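Local coordinates for protein NleG5-1 effector (Enterobacteria phage YYZ-2008, PDB 5VGC) that probably acts as a ubiquitin-protein transferase, an NleG effector with a RING-related domain, and binds calcium ions, at residues A[23-28]-A[83-88]; A[37-42]-A[46-51]; A[59-64]-A[76-81]; A[141-146]-A[170-175]; A[166-171]-A[181-186]. The protein carries 1 engineered substitution. All coordinates share one frame; numbering follows the deposited sequence.

Contact 1: residues A[23-28]-A[83-88]; sequences ETLSEI and RTLNHG
Leu25 and Leu85 bring their CA atoms to 6.9 Å where helix 22-34 lies against the C-terminal end of helix 68-85. This is helix-helix packing, with no hydrogen bond between the segments. The later helix is ending here: Asn86 is the first residue to leave helical backbone angles, and its side chain is held by Phe57 N and Leu90 O. Leu25, Ile28 and Leu85 are buried, and Thr84 lies at the border. Leu25 carries most of its segment's share, directing its CB toward the other helix and spreading its two methyls over two neighbours. Its CD1 meets Thr84 CG2 at 4.1 Å, the two side chains crossing at about a right angle. Thr84 has this methyl anti to its backbone N, while OG1, beside that N, bonds to His80 O one turn earlier in the same helix. The CB of Leu85 does not point at the other helix, but the end of its side chain comes nearer and divides its two methyls between two residues. One branch goes to Ile28, whose CG2 lies 4.2 Å from Leu85 CD1; Ile28 also touches Ala37 and Ile39 of the adjacent strand. The other branch goes to Leu25, and Leu25 CD2 and Leu85 CD2 meet at 3.9 Å.

Contact 2: residues A[37-42]-A[46-51]; sequences AQIRLG and VSIRPM
The beta hairpin of strands 37-41 and 44-50 pairs Ala37 with Ile48 and Ile39 with Val46 as antiparallel hydrogen-bonded pairs, and Gln38 with Ser47 as the non-hydrogen-bonded pair between them. Their short segments run at 146° to each other. Ala37 and Ile48 exchange two bonds, Ala37 N to Ile48 O and Ile48 N to Ala37 O, both 2.8 Å and both lying in the plane of the accepting carbonyl. At the other pair the donors approach nearly along the C=O axis: Ile39 N reaches Val46 O at 2.8 Å, and Val46 N reaches Ile39 O at 2.9 Å.

The hairpin supplies the first two strands of a three-stranded antiparallel meander, completed by strand 57-60. Ala37, Ile39, Val46 and Ile48 share the face turned to helices 22-34 and 68-85. On it, Ile39 sends CD1 diagonally past its direct partner to Ile48 CG1, 3.6 Å away, while its CB lies 3.7 Å from Val46 CG2. Val46 chi1 (-82°) puts CG1 anti to the carbonyl carbon and leaves CG2 between that carbon and the backbone N, facing the other strand; Leu41 CD1 comes up beside CG2 at 4.2 Å. Gln38 and Ser47 point to the other face. The Gln38 chain bends at chi2 (-75°) and folds its amide across the pair, NE2 coming to 3.5 Å from Ser47 CB. Glu36 OE2 and Asn62 OD1 both accept from this NE2, so two acceptors grip the amide nitrogen and fix the rotation of the group.

Contact 3: residues A[59-64]-A[76-81]; sequences GSLNQD and QYIEHI
Ile78, on helix 68-85, packs against the end of strand 57-60 and the loop that follows it, so the contact joins the edge strand of the three-stranded antiparallel sheet to the helix lying across one of its faces. Gly59 and Ile78 have the closest backbones, with their CA atoms 5.7 Å apart, and no hydrogen bond links the two segments.

The main interaction is of aliphatic methyls on main chain. Gly59 has no side chain to stand between strand and helix, and Ile78 CG2, placed anti to its backbone N, lies 3.7 Å from Gly59 CA and 3.6 Å from Gly59 O. The longer branch extends along the strand: with chi2 at 178° the chain is stretched out, and CD1 reaches the peptide link after Ser60, 3.6 Å from Ser60 C and 3.7 Å from Leu61 N.

Polar bonds hold the strand side in place from outside the pair. Ser60 bonds through its backbone to Ser47 of the central strand, and Glu82 OE2, one turn along the helix from Ile78, accepts from Gly59 N. Beyond the strand, Asn62 is the centre of an inverse gamma turn.

Side chain meets side chain at one point. Leu61 also packs on Val46, a residue that Ile78 touches as well, and its CB comes to 3.9 Å from Ile78 CD1.

Contact 4: residues A[141-146]-A[170-175]; sequences RTCPVT and KMALIH
Ala172 pushes its single methyl from helix 170-178 into the turn formed by Cys143, Val145 and Thr146. Val145 covers it most closely: its CB and CG1 both lie 4.0 Å from Ala172 CB. With chi1 at 180°, CG1 is anti to the backbone N and sits against the alanine. Cys143 SG approaches the same methyl at 4.4 Å, and Thr146 CG2 is more distant, at 4.5 Å. The backbones stay well apart, the nearest CA atoms, those of Val145 and Ala172, being 6.6 Å from each other.

The sulfur bonds the turn together from inside. Thr146 N points almost straight at Cys143 SG, at 3.3 Å with an N-H...S angle of 169°, and Val145 N adds a weak, more bent bond to the same atom. The loop is thereby folded round a cysteine side chain whose other neighbours include Asp169, the residue capping the helix. Thr146 OG1 makes a further weak bond to Cys148 N.

The Cys-Pro-Val-Thr sequence and its place beside the helix are consistent with the first loop of a RING or U-box fold, as expected of this family. Backbone N-H groups converge on the sulfur, with Asp169 N also close to it; the sulfur acts here as an acceptor, which is consistent with a loop held by hydrogen bonds, as in U-box domains, where a RING would use zinc.

Contact 5: residues A[166-171]-A[181-186]; sequences MLYDKM and AAHPLS
Tyr168 projects from strand 164-169 toward the loop 181-186 and meets two side chains in different ways. Against His183 it crosses at about a right angle, its OH coming to 3.7 Å from His183 CE1; no hydrogen bond forms between them. Tyr168 and Pro184 run past each other in opposite directions, with Tyr168 CE2 3.9 Å from Pro184 CG. Pro144 and Met156 also touch the tyrosine. Met166, two residues back on the strand and turned the same way, meets Leu185 tip to tip. Its chain bends at chi3 (-70°), which swings the terminal methyl round so that Met166 CE and Leu185 CD1 are in contact, with Asn158 touching both side chains.

Strand, helix 170-178 and loop follow one another here, in a layout consistent with the second half of a RING or U-box fold, with His-Pro-Leu-Ser as its second loop. His183 bonds both within that loop and to the strand side. Leu185 N donates to its ND1 at 3.2 Å, lying in the ring plane at the imidazole edge. On the other nitrogen, NE2 bonds to Arg157 O, a pattern consistent with the proton sitting on NE2. The ring is thus held at both nitrogens, while Met156 packs on it.

Where strand passes into helix, Asp169 occupies the N-cap position, its OD1 taking a weak bond from Met171 N at 3.1 Å.

Overall arrangement
The five contacts fall into two groups at opposite ends of an elongated chain, their centres 47 to 52 Å apart. Contacts 1, 2 and 3 build the N-terminal unit around one three-stranded sheet. Contact 1 packs onto contact 2 through Leu85 CD1 and Ile48 CG2, 4.1 Å apart, and contacts 2 and 3, with centres about 7 Å apart, share the sheet; all three lie far from the calcium sites. Contacts 4 and 5 lie in the RING-related part of the chain, centres about 6 Å apart, sharing Lys170 and Met171. The calcium ligands are Glu102, Leu104, Glu130 and Glu151; the side chains of Thr146 and His183 are about 12 and 10 Å from bound calcium ions.

Contact 1: residues A[23-28]-A[83-88]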
# COMPACT_ATOMS: atom_id res chain seq x y z
N GLU A 23 -2.34 34.41 -11.51
CA GLU A 23 -1.52 34.54 -12.73
C GLU A 23 -0.02 34.69 -12.41
O GLU A 23 0.82 34.16 -13.15
CB GLU A 23 -2.00 35.66 -13.66
CG GLU A 23 -2.13 37.06 -13.05
CD GLU A 23 -3.57 37.54 -12.98
OE1 GLU A 23 -4.31 37.07 -12.09
OE2 GLU A 23 -3.96 38.41 -13.80
N THR A 24 0.31 35.40 -11.32
CA THR A 24 1.70 35.49 -10.85
C THR A 24 2.24 34.12 -10.41
O THR A 24 3.38 33.76 -10.74
CB THR A 24 1.85 36.51 -9.70
OG1 THR A 24 1.31 37.77 -10.10
CG2 THR A 24 3.30 36.71 -9.31
N LEU A 25 1.41 33.35 -9.70
CA LEU A 25 1.81 32.01 -9.23
C LEU A 25 1.99 31.05 -10.42
O LEU A 25 2.96 30.27 -10.46
CB LEU A 25 0.81 31.45 -8.23
CG LEU A 25 0.63 32.25 -6.92
CD1 LEU A 25 -0.65 31.83 -6.20
CD2 LEU A 25 1.82 32.08 -5.99
N SER A 26 1.07 31.11 -11.38
CA SER A 26 1.19 30.37 -12.65
C SER A 26 2.52 30.63 -13.35
O SER A 26 3.17 29.70 -13.83
CB SER A 26 0.03 30.70 -13.60
OG SER A 26 -1.19 30.15 -13.12
N GLU A 27 2.93 31.90 -13.41
CA GLU A 27 4.25 32.25 -13.97
C GLU A 27 5.41 31.65 -13.15
O GLU A 27 6.43 31.23 -13.73
CB GLU A 27 4.40 33.77 -14.16
CG GLU A 27 3.66 34.28 -15.41
CD GLU A 27 3.29 35.76 -15.37
OE1 GLU A 27 3.98 36.55 -14.68
OE2 GLU A 27 2.31 36.15 -16.03
N ILE A 28 5.26 31.58 -11.82
CA ILE A 28 6.24 30.86 -10.99
C ILE A 28 6.27 29.38 -11.41
O ILE A 28 7.36 28.82 -11.63
CB ILE A 28 5.99 30.94 -9.47
CG1 ILE A 28 5.91 32.39 -8.97
CG2 ILE A 28 7.11 30.22 -8.71
CD1 ILE A 28 5.27 32.54 -7.60
N ARG A 83 3.67 26.35 0.64
CA ARG A 83 2.26 26.11 0.94
C ARG A 83 1.33 26.81 -0.06
O ARG A 83 0.32 26.25 -0.47
CB ARG A 83 1.92 26.55 2.37
CG ARG A 83 2.43 25.61 3.44
CD ARG A 83 1.70 25.81 4.75
NE ARG A 83 2.43 25.09 5.78
CZ ARG A 83 2.27 23.80 6.09
NH1 ARG A 83 1.39 23.02 5.45
NH2 ARG A 83 3.01 23.27 7.03
N THR A 84 1.69 28.03 -0.47
CA THR A 84 0.84 28.78 -1.39
C THR A 84 0.82 28.12 -2.76
O THR A 84 -0.25 27.98 -3.35
CB THR A 84 1.29 30.26 -1.48
OG1 THR A 84 1.41 30.81 -0.16
CG2 THR A 84 0.28 31.07 -2.26
N LEU A 85 1.98 27.69 -3.24
CA LEU A 85 2.07 26.93 -4.50
C LEU A 85 1.47 25.50 -4.50
O LEU A 85 0.78 25.13 -5.45
CB LEU A 85 3.53 26.83 -4.96
CG LEU A 85 4.19 28.14 -5.37
CD1 LEU A 85 5.70 27.95 -5.51
CD2 LEU A 85 3.58 28.64 -6.67
N ASN A 86 1.73 24.72 -3.46
CA ASN A 86 1.45 23.27 -3.51
C ASN A 86 -0.02 22.88 -3.32
O ASN A 86 -0.80 23.62 -2.71
CB ASN A 86 2.30 22.55 -2.45
CG ASN A 86 3.79 22.56 -2.79
OD1 ASN A 86 4.18 22.76 -3.94
ND2 ASN A 86 4.62 22.32 -1.79
N HIS A 87 -0.38 21.71 -3.84
CA HIS A 87 -1.71 21.14 -3.61
C HIS A 87 -1.83 20.73 -2.14
O HIS A 87 -0.86 20.23 -1.55
CB HIS A 87 -1.97 19.92 -4.48
CG HIS A 87 -1.84 20.18 -5.95
ND1 HIS A 87 -2.87 20.66 -6.73
CD2 HIS A 87 -0.79 19.99 -6.78
CE1 HIS A 87 -2.45 20.78 -7.98
NE2 HIS A 87 -1.19 20.37 -8.03
N GLY A 88 -3.00 20.97 -1.56
CA GLY A 88 -3.25 20.74 -0.14
C GLY A 88 -2.55 21.69 0.83
O GLY A 88 -2.55 21.46 2.02

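Contact 2: residues A[37-42]-A[46-51]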
# COMPACT_ATOMS: atom_id res chain seq x y z
N ALA A 37 12.71 28.30 -10.86
CA ALA A 37 12.24 29.69 -10.79
C ALA A 37 12.98 30.43 -9.67
O ALA A 37 12.99 29.98 -8.51
CB ALA A 37 10.73 29.74 -10.59
N GLN A 38 13.62 31.54 -10.03
CA GLN A 38 14.33 32.40 -9.06
C GLN A 38 13.39 33.49 -8.57
O GLN A 38 13.04 34.41 -9.32
CB GLN A 38 15.61 33.01 -9.67
CG GLN A 38 16.85 32.13 -9.54
CD GLN A 38 17.45 32.11 -8.14
OE1 GLN A 38 17.34 33.07 -7.37
NE2 GLN A 38 18.09 31.00 -7.80
N ILE A 39 12.97 33.37 -7.30
CA ILE A 39 12.10 34.34 -6.65
C ILE A 39 12.94 35.31 -5.81
O ILE A 39 13.87 34.90 -5.11
CB ILE A 39 11.00 33.63 -5.82
CG1 ILE A 39 9.93 33.06 -6.76
CG2 ILE A 39 10.35 34.59 -4.81
CD1 ILE A 39 8.92 32.16 -6.10
N ARG A 40 12.59 36.60 -5.90
CA ARG A 40 13.16 37.66 -5.06
C ARG A 40 12.21 37.99 -3.91
O ARG A 40 11.02 38.22 -4.14
CB ARG A 40 13.39 38.94 -5.88
CG ARG A 40 14.31 39.96 -5.21
CD ARG A 40 14.44 41.23 -6.04
NE ARG A 40 14.97 40.97 -7.37
CZ ARG A 40 16.25 40.71 -7.66
NH1 ARG A 40 17.18 40.66 -6.71
NH2 ARG A 40 16.60 40.48 -8.93
N LEU A 41 12.73 38.01 -2.69
CA LEU A 41 11.95 38.41 -1.51
C LEU A 41 12.81 39.29 -0.64
O LEU A 41 13.89 38.88 -0.22
CB LEU A 41 11.51 37.18 -0.71
CG LEU A 41 10.18 36.55 -1.09
CD1 LEU A 41 10.10 35.18 -0.45
CD2 LEU A 41 9.02 37.42 -0.63
N GLY A 42 12.34 40.51 -0.36
CA GLY A 42 13.20 41.57 0.15
C GLY A 42 14.25 41.80 -0.92
O GLY A 42 13.92 42.11 -2.06
N VAL A 46 15.57 33.14 -3.51
CA VAL A 46 15.07 31.78 -3.24
C VAL A 46 14.80 31.06 -4.56
O VAL A 46 14.26 31.66 -5.50
CB VAL A 46 13.78 31.74 -2.35
CG1 VAL A 46 14.14 31.84 -0.88
CG2 VAL A 46 12.80 32.82 -2.73
N SER A 47 15.18 29.79 -4.62
CA SER A 47 15.07 29.00 -5.85
C SER A 47 13.99 27.94 -5.67
O SER A 47 14.09 27.09 -4.79
CB SER A 47 16.41 28.33 -6.18
OG SER A 47 16.34 27.67 -7.44
N ILE A 48 12.96 28.00 -6.52
CA ILE A 48 11.91 27.01 -6.52
C ILE A 48 12.19 26.02 -7.65
O ILE A 48 12.30 26.42 -8.83
CB ILE A 48 10.52 27.64 -6.73
CG1 ILE A 48 10.29 28.82 -5.77
CG2 ILE A 48 9.41 26.62 -6.54
CD1 ILE A 48 10.63 28.57 -4.31
N ARG A 49 12.30 24.74 -7.29
CA ARG A 49 12.40 23.63 -8.25
C ARG A 49 11.16 22.74 -8.14
O ARG A 49 10.56 22.63 -7.04
CB ARG A 49 13.65 22.80 -7.99
CG ARG A 49 14.95 23.54 -8.27
CD ARG A 49 16.15 22.92 -7.58
NE ARG A 49 17.20 23.91 -7.32
CZ ARG A 49 18.25 23.72 -6.52
NH1 ARG A 49 18.44 22.57 -5.88
NH2 ARG A 49 19.13 24.71 -6.36
N PRO A 50 10.77 22.11 -9.26
CA PRO A 50 9.62 21.20 -9.24
C PRO A 50 10.02 19.89 -8.57
O PRO A 50 11.11 19.37 -8.83
CB PRO A 50 9.34 20.98 -10.74
CG PRO A 50 10.67 21.09 -11.39
CD PRO A 50 11.41 22.14 -10.59
N MET A 51 9.16 19.37 -7.71
CA MET A 51 9.45 18.12 -7.01
C MET A 51 9.25 16.94 -7.93
O MET A 51 8.70 17.07 -9.03
CB MET A 51 8.57 17.97 -5.77
CG MET A 51 8.90 19.00 -4.68
SD MET A 51 8.00 18.68 -3.15
CE MET A 51 8.99 17.30 -2.54

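Contact 3: residues A[59-64]-A[76-81]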
# COMPACT_ATOMS: atom_id res chain seq x y z
N GLY A 59 11.42 24.62 -2.38
CA GLY A 59 12.19 25.85 -2.34
C GLY A 59 13.50 25.67 -1.61
O GLY A 59 13.56 24.99 -0.59
N SER A 60 14.56 26.30 -2.14
CA SER A 60 15.86 26.34 -1.46
C SER A 60 16.35 27.77 -1.37
O SER A 60 16.00 28.61 -2.21
CB SER A 60 16.89 25.47 -2.20
OG SER A 60 17.11 25.93 -3.52
N LEU A 61 17.15 28.04 -0.33
CA LEU A 61 17.67 29.37 -0.05
C LEU A 61 19.15 29.49 -0.47
O LEU A 61 20.04 29.09 0.27
CB LEU A 61 17.51 29.69 1.44
CG LEU A 61 17.74 31.13 1.89
CD1 LEU A 61 16.66 32.07 1.37
CD2 LEU A 61 17.82 31.22 3.40
N ASN A 62 19.39 30.03 -1.66
CA ASN A 62 20.75 30.35 -2.13
C ASN A 62 21.32 31.49 -1.27
O ASN A 62 21.19 32.67 -1.61
CB ASN A 62 20.77 30.76 -3.62
CG ASN A 62 20.55 29.59 -4.58
OD1 ASN A 62 19.68 29.66 -5.45
ND2 ASN A 62 21.33 28.53 -4.42
N GLN A 63 21.94 31.12 -0.15
CA GLN A 63 22.45 32.07 0.85
C GLN A 63 23.89 31.74 1.22
O GLN A 63 24.34 30.61 1.01
CB GLN A 63 21.59 32.05 2.11
CG GLN A 63 21.42 30.67 2.75
CD GLN A 63 21.47 30.67 4.28
OE1 GLN A 63 20.73 29.93 4.93
NE2 GLN A 63 22.35 31.48 4.85
N ASP A 64 24.59 32.73 1.78
CA ASP A 64 25.98 32.57 2.23
C ASP A 64 26.31 33.52 3.38
O ASP A 64 26.31 34.74 3.19
CB ASP A 64 26.96 32.79 1.07
CG ASP A 64 27.32 31.50 0.34
OD1 ASP A 64 28.15 30.73 0.86
OD2 ASP A 64 26.77 31.26 -0.76
N GLN A 76 11.04 30.40 6.69
CA GLN A 76 9.60 30.63 6.88
C GLN A 76 8.94 31.07 5.56
O GLN A 76 7.89 30.53 5.15
CB GLN A 76 9.31 31.65 7.99
CG GLN A 76 9.68 31.16 9.39
CD GLN A 76 9.43 32.17 10.50
OE1 GLN A 76 9.56 33.39 10.30
NE2 GLN A 76 9.08 31.68 11.68
N TYR A 77 9.57 32.04 4.89
CA TYR A 77 9.03 32.49 3.60
C TYR A 77 9.01 31.39 2.55
O TYR A 77 8.07 31.33 1.75
CB TYR A 77 9.73 33.76 3.09
CG TYR A 77 9.26 35.04 3.77
CD1 TYR A 77 7.89 35.35 3.90
CD2 TYR A 77 10.18 35.95 4.30
CE1 TYR A 77 7.47 36.50 4.52
CE2 TYR A 77 9.76 37.12 4.92
CZ TYR A 77 8.40 37.39 5.03
OH TYR A 77 7.96 38.55 5.63
N ILE A 78 10.02 30.51 2.55
CA ILE A 78 10.00 29.32 1.68
C ILE A 78 8.83 28.42 2.05
O ILE A 78 8.10 27.95 1.17
CB ILE A 78 11.31 28.49 1.69
CG1 ILE A 78 12.44 29.30 1.05
CG2 ILE A 78 11.12 27.17 0.92
CD1 ILE A 78 13.79 28.62 1.05
N GLU A 79 8.65 28.16 3.35
CA GLU A 79 7.49 27.38 3.79
C GLU A 79 6.19 27.98 3.27
O GLU A 79 5.36 27.26 2.69
CB GLU A 79 7.44 27.25 5.31
CG GLU A 79 8.04 25.93 5.79
CD GLU A 79 7.90 25.74 7.27
OE1 GLU A 79 8.80 25.11 7.87
OE2 GLU A 79 6.90 26.23 7.82
N HIS A 80 6.03 29.29 3.46
CA HIS A 80 4.85 29.99 2.92
C HIS A 80 4.71 29.85 1.40
O HIS A 80 3.64 29.49 0.90
CB HIS A 80 4.84 31.47 3.26
CG HIS A 80 3.53 32.14 2.94
ND1 HIS A 80 3.29 32.78 1.75
CD2 HIS A 80 2.38 32.24 3.65
CE1 HIS A 80 2.06 33.26 1.75
NE2 HIS A 80 1.49 32.95 2.89
N ILE A 81 5.77 30.12 0.68
CA ILE A 81 5.69 30.03 -0.78
C ILE A 81 5.28 28.61 -1.19
O ILE A 81 4.40 28.43 -2.04
CB ILE A 81 7.02 30.43 -1.47
CG1 ILE A 81 7.26 31.92 -1.30
CG2 ILE A 81 6.98 30.09 -2.96
CD1 ILE A 81 8.72 32.30 -1.45

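Contact 4: residues A[141-146]-A[170-175]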
# COMPACT_ATOMS: atom_id res chain seq x y z
N ARG A 141 25.68 -28.05 -5.06
CA ARG A 141 26.52 -27.58 -3.96
C ARG A 141 26.66 -26.06 -3.92
O ARG A 141 27.02 -25.54 -2.88
CB ARG A 141 27.91 -28.23 -4.00
CG ARG A 141 27.89 -29.71 -3.63
CD ARG A 141 29.26 -30.34 -3.39
NE ARG A 141 29.14 -31.30 -2.27
CZ ARG A 141 29.80 -31.26 -1.10
NH1 ARG A 141 30.69 -30.31 -0.81
NH2 ARG A 141 29.56 -32.20 -0.19
N THR A 142 26.39 -25.35 -5.02
CA THR A 142 26.68 -23.90 -5.09
C THR A 142 25.47 -23.00 -4.89
O THR A 142 24.42 -23.23 -5.48
CB THR A 142 27.31 -23.51 -6.43
OG1 THR A 142 26.35 -23.68 -7.47
CG2 THR A 142 28.57 -24.34 -6.71
N CYS A 143 25.64 -21.98 -4.05
CA CYS A 143 24.57 -21.03 -3.71
C CYS A 143 24.15 -20.17 -4.89
O CYS A 143 25.02 -19.63 -5.59
CB CYS A 143 25.01 -20.16 -2.53
SG CYS A 143 23.98 -18.72 -2.17
N PRO A 144 22.83 -20.01 -5.12
CA PRO A 144 22.38 -19.17 -6.26
C PRO A 144 22.72 -17.69 -6.12
O PRO A 144 22.79 -16.99 -7.13
CB PRO A 144 20.87 -19.37 -6.30
CG PRO A 144 20.59 -20.57 -5.46
CD PRO A 144 21.68 -20.61 -4.42
N VAL A 145 22.94 -17.22 -4.88
CA VAL A 145 23.33 -15.84 -4.63
C VAL A 145 24.86 -15.69 -4.73
O VAL A 145 25.33 -14.92 -5.55
CB VAL A 145 22.79 -15.35 -3.27
CG1 VAL A 145 23.21 -13.91 -3.00
CG2 VAL A 145 21.28 -15.47 -3.22
N THR A 146 25.62 -16.40 -3.90
CA THR A 146 27.10 -16.22 -3.91
C THR A 146 27.80 -16.85 -5.11
O THR A 146 28.92 -16.46 -5.43
CB THR A 146 27.79 -16.82 -2.67
OG1 THR A 146 27.40 -18.19 -2.60
CG2 THR A 146 27.39 -16.08 -1.41
N LYS A 170 24.21 -19.22 4.21
CA LYS A 170 23.57 -18.66 5.40
C LYS A 170 23.62 -17.13 5.43
O LYS A 170 22.57 -16.45 5.60
CB LYS A 170 24.25 -19.23 6.63
CG LYS A 170 23.60 -18.87 7.96
CD LYS A 170 24.49 -19.34 9.09
CE LYS A 170 23.95 -18.81 10.40
NZ LYS A 170 24.89 -19.05 11.53
N MET A 171 24.82 -16.59 5.25
CA MET A 171 25.05 -15.14 5.24
C MET A 171 24.20 -14.46 4.16
O MET A 171 23.66 -13.36 4.40
CB MET A 171 26.55 -14.82 5.04
CG MET A 171 27.49 -15.29 6.16
SD MET A 171 29.28 -15.03 5.96
CE MET A 171 29.70 -16.32 4.80
N ALA A 172 24.09 -15.11 3.00
CA ALA A 172 23.29 -14.60 1.89
C ALA A 172 21.82 -14.59 2.28
O ALA A 172 21.12 -13.60 2.05
CB ALA A 172 23.49 -15.42 0.64
N LEU A 173 21.35 -15.69 2.87
CA LEU A 173 19.95 -15.74 3.32
C LEU A 173 19.63 -14.65 4.37
O LEU A 173 18.59 -13.94 4.30
CB LEU A 173 19.60 -17.13 3.86
CG LEU A 173 18.19 -17.63 3.55
CD1 LEU A 173 17.96 -17.65 2.05
CD2 LEU A 173 18.03 -19.01 4.16
N ILE A 174 20.55 -14.51 5.34
CA ILE A 174 20.46 -13.43 6.32
C ILE A 174 20.38 -12.04 5.63
O ILE A 174 19.55 -11.18 6.03
CB ILE A 174 21.60 -13.49 7.34
CG1 ILE A 174 21.33 -14.70 8.27
CG2 ILE A 174 21.67 -12.18 8.16
CD1 ILE A 174 22.48 -15.07 9.19
N HIS A 175 21.23 -11.83 4.62
CA HIS A 175 21.20 -10.60 3.83
C HIS A 175 19.87 -10.42 3.09
O HIS A 175 19.33 -9.31 3.08
CB HIS A 175 22.36 -10.58 2.84
CG HIS A 175 22.40 -9.36 1.98
ND1 HIS A 175 22.00 -9.38 0.66
CD2 HIS A 175 22.81 -8.10 2.24
CE1 HIS A 175 22.16 -8.17 0.14
NE2 HIS A 175 22.65 -7.38 1.08

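Contact 5: residues A[166-171]-A[181-186]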
# COMPACT_ATOMS: atom_id res chain seq x y z
N MET A 166 16.66 -25.43 -2.44
CA MET A 166 18.02 -25.21 -2.85
C MET A 166 18.85 -24.81 -1.67
O MET A 166 18.34 -24.32 -0.66
CB MET A 166 18.06 -24.18 -3.96
CG MET A 166 17.43 -24.73 -5.25
SD MET A 166 18.13 -24.06 -6.76
CE MET A 166 17.54 -22.37 -6.74
N LEU A 167 20.14 -25.06 -1.82
CA LEU A 167 21.13 -24.78 -0.81
C LEU A 167 21.62 -23.35 -1.00
O LEU A 167 22.12 -23.02 -2.06
CB LEU A 167 22.31 -25.75 -0.94
CG LEU A 167 23.46 -25.54 0.06
CD1 LEU A 167 22.93 -25.73 1.48
CD2 LEU A 167 24.61 -26.50 -0.24
N TYR A 168 21.47 -22.52 0.03
CA TYR A 168 21.97 -21.15 0.02
C TYR A 168 23.03 -20.95 1.11
O TYR A 168 23.04 -21.66 2.14
CB TYR A 168 20.82 -20.14 0.27
CG TYR A 168 19.76 -20.14 -0.81
CD1 TYR A 168 18.81 -21.13 -0.87
CD2 TYR A 168 19.70 -19.14 -1.76
CE1 TYR A 168 17.85 -21.16 -1.84
CE2 TYR A 168 18.73 -19.16 -2.75
CZ TYR A 168 17.80 -20.18 -2.78
OH TYR A 168 16.81 -20.26 -3.75
N ASP A 169 23.90 -19.97 0.88
CA ASP A 169 24.81 -19.47 1.89
C ASP A 169 24.01 -18.74 2.98
O ASP A 169 23.24 -17.77 2.71
CB ASP A 169 25.85 -18.53 1.27
CG ASP A 169 27.06 -18.31 2.17
OD1 ASP A 169 26.89 -17.82 3.30
OD2 ASP A 169 28.20 -18.60 1.74
N LYS A 170 24.21 -19.22 4.21
CA LYS A 170 23.57 -18.66 5.40
C LYS A 170 23.62 -17.13 5.43
O LYS A 170 22.57 -16.45 5.60
CB LYS A 170 24.25 -19.23 6.63
CG LYS A 170 23.60 -18.87 7.96
CD LYS A 170 24.49 -19.34 9.09
CE LYS A 170 23.95 -18.81 10.40
NZ LYS A 170 24.89 -19.05 11.53
N MET A 171 24.82 -16.59 5.25
CA MET A 171 25.05 -15.14 5.24
C MET A 171 24.20 -14.46 4.16
O MET A 171 23.66 -13.36 4.40
CB MET A 171 26.55 -14.82 5.04
CG MET A 171 27.49 -15.29 6.16
SD MET A 171 29.28 -15.03 5.96
CE MET A 171 29.70 -16.32 4.80
N ALA A 181 14.38 -8.58 0.85
CA ALA A 181 14.46 -8.84 -0.59
C ALA A 181 13.58 -10.02 -0.95
O ALA A 181 13.33 -10.92 -0.13
CB ALA A 181 15.88 -9.14 -1.02
N ALA A 182 13.12 -10.01 -2.20
CA ALA A 182 12.28 -11.05 -2.74
C ALA A 182 13.07 -12.38 -2.91
O ALA A 182 14.29 -12.39 -3.03
CB ALA A 182 11.71 -10.59 -4.06
N HIS A 183 12.33 -13.49 -2.90
CA HIS A 183 12.90 -14.81 -3.13
C HIS A 183 13.47 -14.81 -4.53
O HIS A 183 12.75 -14.45 -5.48
CB HIS A 183 11.80 -15.89 -2.98
CG HIS A 183 12.31 -17.30 -3.01
ND1 HIS A 183 12.95 -17.84 -4.11
CD2 HIS A 183 12.28 -18.28 -2.09
CE1 HIS A 183 13.30 -19.08 -3.85
NE2 HIS A 183 12.90 -19.38 -2.63
N PRO A 184 14.76 -15.18 -4.69
CA PRO A 184 15.39 -15.04 -6.02
C PRO A 184 14.71 -15.76 -7.19
O PRO A 184 14.88 -15.34 -8.32
CB PRO A 184 16.83 -15.52 -5.81
CG PRO A 184 16.82 -16.23 -4.49
CD PRO A 184 15.75 -15.58 -3.67
N LEU A 185 13.95 -16.82 -6.92
CA LEU A 185 13.19 -17.55 -7.95
C LEU A 185 11.74 -17.08 -8.05
O LEU A 185 11.32 -16.54 -9.08
CB LEU A 185 13.24 -19.06 -7.68
CG LEU A 185 14.57 -19.79 -7.90
CD1 LEU A 185 14.43 -21.27 -7.57
CD2 LEU A 185 15.03 -19.59 -9.33
N SER A 186 10.96 -17.28 -6.99
CA SER A 186 9.53 -16.99 -7.05
C SER A 186 9.18 -15.51 -6.92
O SER A 186 8.06 -15.11 -7.25
CB SER A 186 8.76 -17.81 -5.99
OG SER A 186 9.01 -17.34 -4.68